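Local coordinates for UPF0045 protein MJ1052 (Methanocaldococcus jannaschii, PDB 2EPI) that is of unknown function but belongs to the UPF0045 family and may bind thiamine, at residues F3-S12 / M45-I56. Sequence-based numbering, arbitrary orientation.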
loop_
_atom_site.group_PDB
_atom_site.type_symbol
_atom_site.label_atom_id
_atom_site.label_comp_id
_atom_site.label_asym_id
_atom_site.label_seq_id
_atom_site.Cartn_x
_atom_site.Cartn_y
_atom_site.Cartn_z
ATOM N N PHE A 3 -0.695 -0.546 -29.114
ATOM C CA PHE A 3 -1.956 -0.343 -28.416
ATOM C C PHE A 3 -2.056 -1.234 -27.187
ATOM O O PHE A 3 -3.140 -1.426 -26.631
ATOM C CB PHE A 3 -3.131 -0.613 -29.359
ATOM C CG PHE A 3 -3.230 0.372 -30.484
ATOM C CD1 PHE A 3 -3.490 1.714 -30.225
ATOM C CD2 PHE A 3 -3.020 -0.030 -31.797
ATOM C CE1 PHE A 3 -3.534 2.645 -31.260
ATOM C CE2 PHE A 3 -3.060 0.892 -32.839
ATOM C CZ PHE A 3 -3.319 2.233 -32.568
ATOM N N MET A 4 -0.916 -1.776 -26.768
ATOM C CA MET A 4 -0.874 -2.635 -25.595
ATOM C C MET A 4 0.438 -2.561 -24.830
ATOM O O MET A 4 1.478 -3.030 -25.291
ATOM C CB MET A 4 -1.150 -4.092 -25.976
ATOM C CG MET A 4 -0.933 -5.076 -24.828
ATOM S SD MET A 4 -1.836 -4.634 -23.313
ATOM C CE MET A 4 -3.412 -5.417 -23.631
ATOM N N ARG A 5 0.371 -1.946 -23.657
ATOM C CA ARG A 5 1.509 -1.829 -22.765
ATOM C C ARG A 5 1.012 -2.599 -21.549
ATOM O O ARG A 5 0.491 -2.016 -20.600
ATOM C CB ARG A 5 1.767 -0.368 -22.399
ATOM C CG ARG A 5 2.892 -0.193 -21.399
ATOM C CD ARG A 5 3.152 1.266 -21.086
ATOM N NE ARG A 5 4.086 1.400 -19.974
ATOM C CZ ARG A 5 4.516 2.558 -19.486
ATOM N NH1 ARG A 5 4.100 3.705 -20.014
ATOM N NH2 ARG A 5 5.360 2.566 -18.466
ATOM N N LYS A 6 1.163 -3.918 -21.597
ATOM C CA LYS A 6 0.679 -4.783 -20.531
ATOM C C LYS A 6 1.422 -4.729 -19.200
ATOM O O LYS A 6 2.655 -4.693 -19.145
ATOM C CB LYS A 6 0.625 -6.231 -21.035
ATOM C CG LYS A 6 -0.023 -7.200 -20.057
ATOM C CD LYS A 6 -0.165 -8.596 -20.650
ATOM C CE LYS A 6 -1.144 -8.608 -21.821
ATOM N NZ LYS A 6 -1.340 -9.984 -22.361
ATOM N N VAL A 7 0.640 -4.723 -18.124
ATOM C CA VAL A 7 1.162 -4.703 -16.765
ATOM C C VAL A 7 0.209 -5.491 -15.877
ATOM O O VAL A 7 -0.902 -5.822 -16.285
ATOM C CB VAL A 7 1.246 -3.260 -16.191
ATOM C CG1 VAL A 7 2.079 -2.375 -17.106
ATOM C CG2 VAL A 7 -0.158 -2.682 -16.016
ATOM N N VAL A 8 0.659 -5.815 -14.673
ATOM C CA VAL A 8 -0.184 -6.513 -13.705
ATOM C C VAL A 8 -0.379 -5.485 -12.601
ATOM O O VAL A 8 0.547 -4.745 -12.270
ATOM C CB VAL A 8 0.506 -7.758 -13.114
ATOM C CG1 VAL A 8 -0.430 -8.443 -12.122
ATOM C CG2 VAL A 8 0.876 -8.720 -14.222
ATOM N N ALA A 9 -1.573 -5.419 -12.031
ATOM C CA ALA A 9 -1.813 -4.431 -10.986
ATOM C C ALA A 9 -2.781 -4.946 -9.941
ATOM O O ALA A 9 -3.423 -5.974 -10.130
ATOM C CB ALA A 9 -2.367 -3.168 -11.610
ATOM N N GLU A 10 -2.861 -4.236 -8.822
ATOM C CA GLU A 10 -3.804 -4.606 -7.780
ATOM C C GLU A 10 -4.493 -3.341 -7.309
ATOM O O GLU A 10 -3.852 -2.312 -7.089
ATOM C CB GLU A 10 -3.115 -5.299 -6.605
ATOM C CG GLU A 10 -4.119 -5.764 -5.544
ATOM C CD GLU A 10 -3.501 -6.654 -4.485
ATOM O OE1 GLU A 10 -2.424 -6.297 -3.969
ATOM O OE2 GLU A 10 -4.103 -7.710 -4.165
ATOM N N VAL A 11 -5.808 -3.422 -7.165
ATOM C CA VAL A 11 -6.592 -2.275 -6.740
ATOM C C VAL A 11 -7.434 -2.611 -5.521
ATOM O O VAL A 11 -7.976 -3.709 -5.411
ATOM C CB VAL A 11 -7.551 -1.816 -7.856
ATOM C CG1 VAL A 11 -8.479 -0.717 -7.332
ATOM C CG2 VAL A 11 -6.757 -1.324 -9.068
ATOM N N SER A 12 -7.523 -1.666 -4.597
ATOM C CA SER A 12 -8.362 -1.846 -3.425
ATOM C C SER A 12 -9.008 -0.493 -3.188
ATOM O O SER A 12 -8.363 0.551 -3.314
ATOM C CB SER A 12 -7.549 -2.274 -2.201
ATOM O OG SER A 12 -6.701 -1.239 -1.746
ATOM N N MET A 45 -8.596 -9.271 -0.398
ATOM C CA MET A 45 -8.065 -7.970 0.017
ATOM C C MET A 45 -7.934 -6.926 -1.099
ATOM O O MET A 45 -7.481 -5.804 -0.863
ATOM C CB MET A 45 -6.701 -8.158 0.688
ATOM C CG MET A 45 -6.751 -8.872 2.042
ATOM S SD MET A 45 -7.622 -7.910 3.316
ATOM C CE MET A 45 -6.383 -6.670 3.736
ATOM N N GLY A 46 -8.325 -7.292 -2.308
ATOM C CA GLY A 46 -8.235 -6.363 -3.419
ATOM C C GLY A 46 -8.508 -7.112 -4.703
ATOM O O GLY A 46 -8.910 -8.277 -4.669
ATOM N N THR A 47 -8.298 -6.446 -5.830
ATOM C CA THR A 47 -8.512 -7.068 -7.130
ATOM C C THR A 47 -7.262 -6.932 -7.982
ATOM O O THR A 47 -6.705 -5.843 -8.101
ATOM C CB THR A 47 -9.674 -6.410 -7.877
ATOM O OG1 THR A 47 -10.882 -6.586 -7.128
ATOM C CG2 THR A 47 -9.841 -7.037 -9.263
ATOM N N VAL A 48 -6.818 -8.041 -8.565
ATOM C CA VAL A 48 -5.643 -8.034 -9.426
ATOM C C VAL A 48 -6.132 -7.865 -10.860
ATOM O O VAL A 48 -7.119 -8.479 -11.263
ATOM C CB VAL A 48 -4.830 -9.352 -9.289
ATOM C CG1 VAL A 48 -3.757 -9.431 -10.373
ATOM C CG2 VAL A 48 -4.187 -9.408 -7.915
ATOM N N LEU A 49 -5.453 -7.016 -11.620
ATOM C CA LEU A 49 -5.842 -6.760 -12.998
ATOM C C LEU A 49 -4.644 -6.954 -13.908
ATOM O O LEU A 49 -3.501 -6.742 -13.499
ATOM C CB LEU A 49 -6.362 -5.321 -13.144
ATOM C CG LEU A 49 -7.473 -4.864 -12.196
ATOM C CD1 LEU A 49 -7.627 -3.345 -12.267
ATOM C CD2 LEU A 49 -8.774 -5.566 -12.561
ATOM N N GLU A 50 -4.921 -7.371 -15.140
ATOM C CA GLU A 50 -3.892 -7.576 -16.149
ATOM C C GLU A 50 -4.392 -6.936 -17.438
ATOM O O GLU A 50 -5.511 -7.201 -17.876
ATOM C CB GLU A 50 -3.643 -9.066 -16.397
ATOM C CG GLU A 50 -2.627 -9.317 -17.517
ATOM C CD GLU A 50 -2.617 -10.758 -18.006
ATOM O OE1 GLU A 50 -2.435 -11.671 -17.175
ATOM O OE2 GLU A 50 -2.789 -10.977 -19.225
ATOM N N GLY A 51 -3.565 -6.088 -18.038
ATOM C CA GLY A 51 -3.963 -5.431 -19.269
ATOM C C GLY A 51 -3.162 -4.175 -19.532
ATOM O O GLY A 51 -2.145 -3.938 -18.885
ATOM N N ASP A 52 -3.628 -3.369 -20.484
ATOM C CA ASP A 52 -2.959 -2.128 -20.851
ATOM C C ASP A 52 -2.926 -1.133 -19.692
ATOM O O ASP A 52 -3.924 -0.949 -18.993
ATOM C CB ASP A 52 -3.661 -1.490 -22.050
ATOM C CG ASP A 52 -3.036 -0.170 -22.447
ATOM O OD1 ASP A 52 -1.907 -0.184 -22.991
ATOM O OD2 ASP A 52 -3.666 0.883 -22.201
ATOM N N LEU A 53 -1.784 -0.476 -19.508
ATOM C CA LEU A 53 -1.627 0.484 -18.416
ATOM C C LEU A 53 -2.657 1.606 -18.436
ATOM O O LEU A 53 -3.216 1.952 -17.399
ATOM C CB LEU A 53 -0.214 1.078 -18.424
ATOM C CG LEU A 53 0.103 2.127 -17.350
ATOM C CD1 LEU A 53 -0.224 1.589 -15.963
ATOM C CD2 LEU A 53 1.574 2.503 -17.436
ATOM N N ASP A 54 -2.913 2.178 -19.608
ATOM C CA ASP A 54 -3.883 3.257 -19.687
ATOM C C ASP A 54 -5.291 2.772 -19.356
ATOM O O ASP A 54 -6.059 3.483 -18.711
ATOM C CB ASP A 54 -3.862 3.907 -21.074
ATOM C CG ASP A 54 -2.560 4.627 -21.353
ATOM O OD1 ASP A 54 -2.019 5.252 -20.417
ATOM O OD2 ASP A 54 -2.082 4.579 -22.509
ATOM N N GLU A 55 -5.632 1.563 -19.788
ATOM C CA GLU A 55 -6.958 1.033 -19.496
ATOM C C GLU A 55 -7.115 0.802 -17.996
ATOM O O GLU A 55 -8.184 1.041 -17.433
ATOM C CB GLU A 55 -7.202 -0.268 -20.263
ATOM C CG GLU A 55 -7.307 -0.063 -21.773
ATOM C CD GLU A 55 -8.351 0.981 -22.140
ATOM O OE1 GLU A 55 -9.540 0.769 -21.824
ATOM O OE2 GLU A 55 -7.986 2.015 -22.742
ATOM N N ILE A 56 -6.049 0.346 -17.349
ATOM C CA ILE A 56 -6.098 0.099 -15.911
ATOM C C ILE A 56 -6.243 1.416 -15.158
ATOM O O ILE A 56 -6.967 1.493 -14.166
ATOM C CB ILE A 56 -4.838 -0.665 -15.433
ATOM C CG1 ILE A 56 -4.958 -2.137 -15.849
ATOM C CG2 ILE A 56 -4.681 -0.548 -13.910
ATOM C CD1 ILE A 56 -3.753 -2.987 -15.507
HETATM O O HOH W 1 -4.164 -9.276 -20.812
#
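Val11 and Thr47, Ala9 and Leu49, and Val7 and Gly51 exchange paired backbone hydrogen bonds as strands 6-12 and 46-50 run antiparallel, at 160°. Beyond Gly51, whose backbone angles would jam a side chain against the preceding carbonyl, Leu53 N reaches Arg5 O (3.0 Å). Asp52 has its CG swung opposite the backbone N (chi1 178°); OD1 takes Arg5 N on its anti lone pair at 3.0 Å, while OD2 N-caps helix 53-68 through Glu55 N at 3.2 Å. Replacing Asp52 with alanine is likely to leave Arg5 N and the Glu55 N-H without their carboxylate acceptor. Leu53 CD2 sits over the centre of the Arg5 guanidinium, 3.6 Å from CZ; that group also pairs with Glu82. On one face Lys6 NZ forms a 3.6 Å salt bridge with Glu50 OE2, which also pairs with Lys39, while OE1 accepts from Ile90 N; Val8 packs on Val48. On the other, Ile56 CD1 presses on Val7 CG2 (3.6 Å), and Val11 CG2 touches Leu49 CD1. Strand 6-16 lies between 46-50 and 73-83 in a sheet of ferredoxin-like topology, its Val7, Ala9 and Val11 face covered by helices 23-33 and 53-68; Met45 of the second subunit packs against Val8.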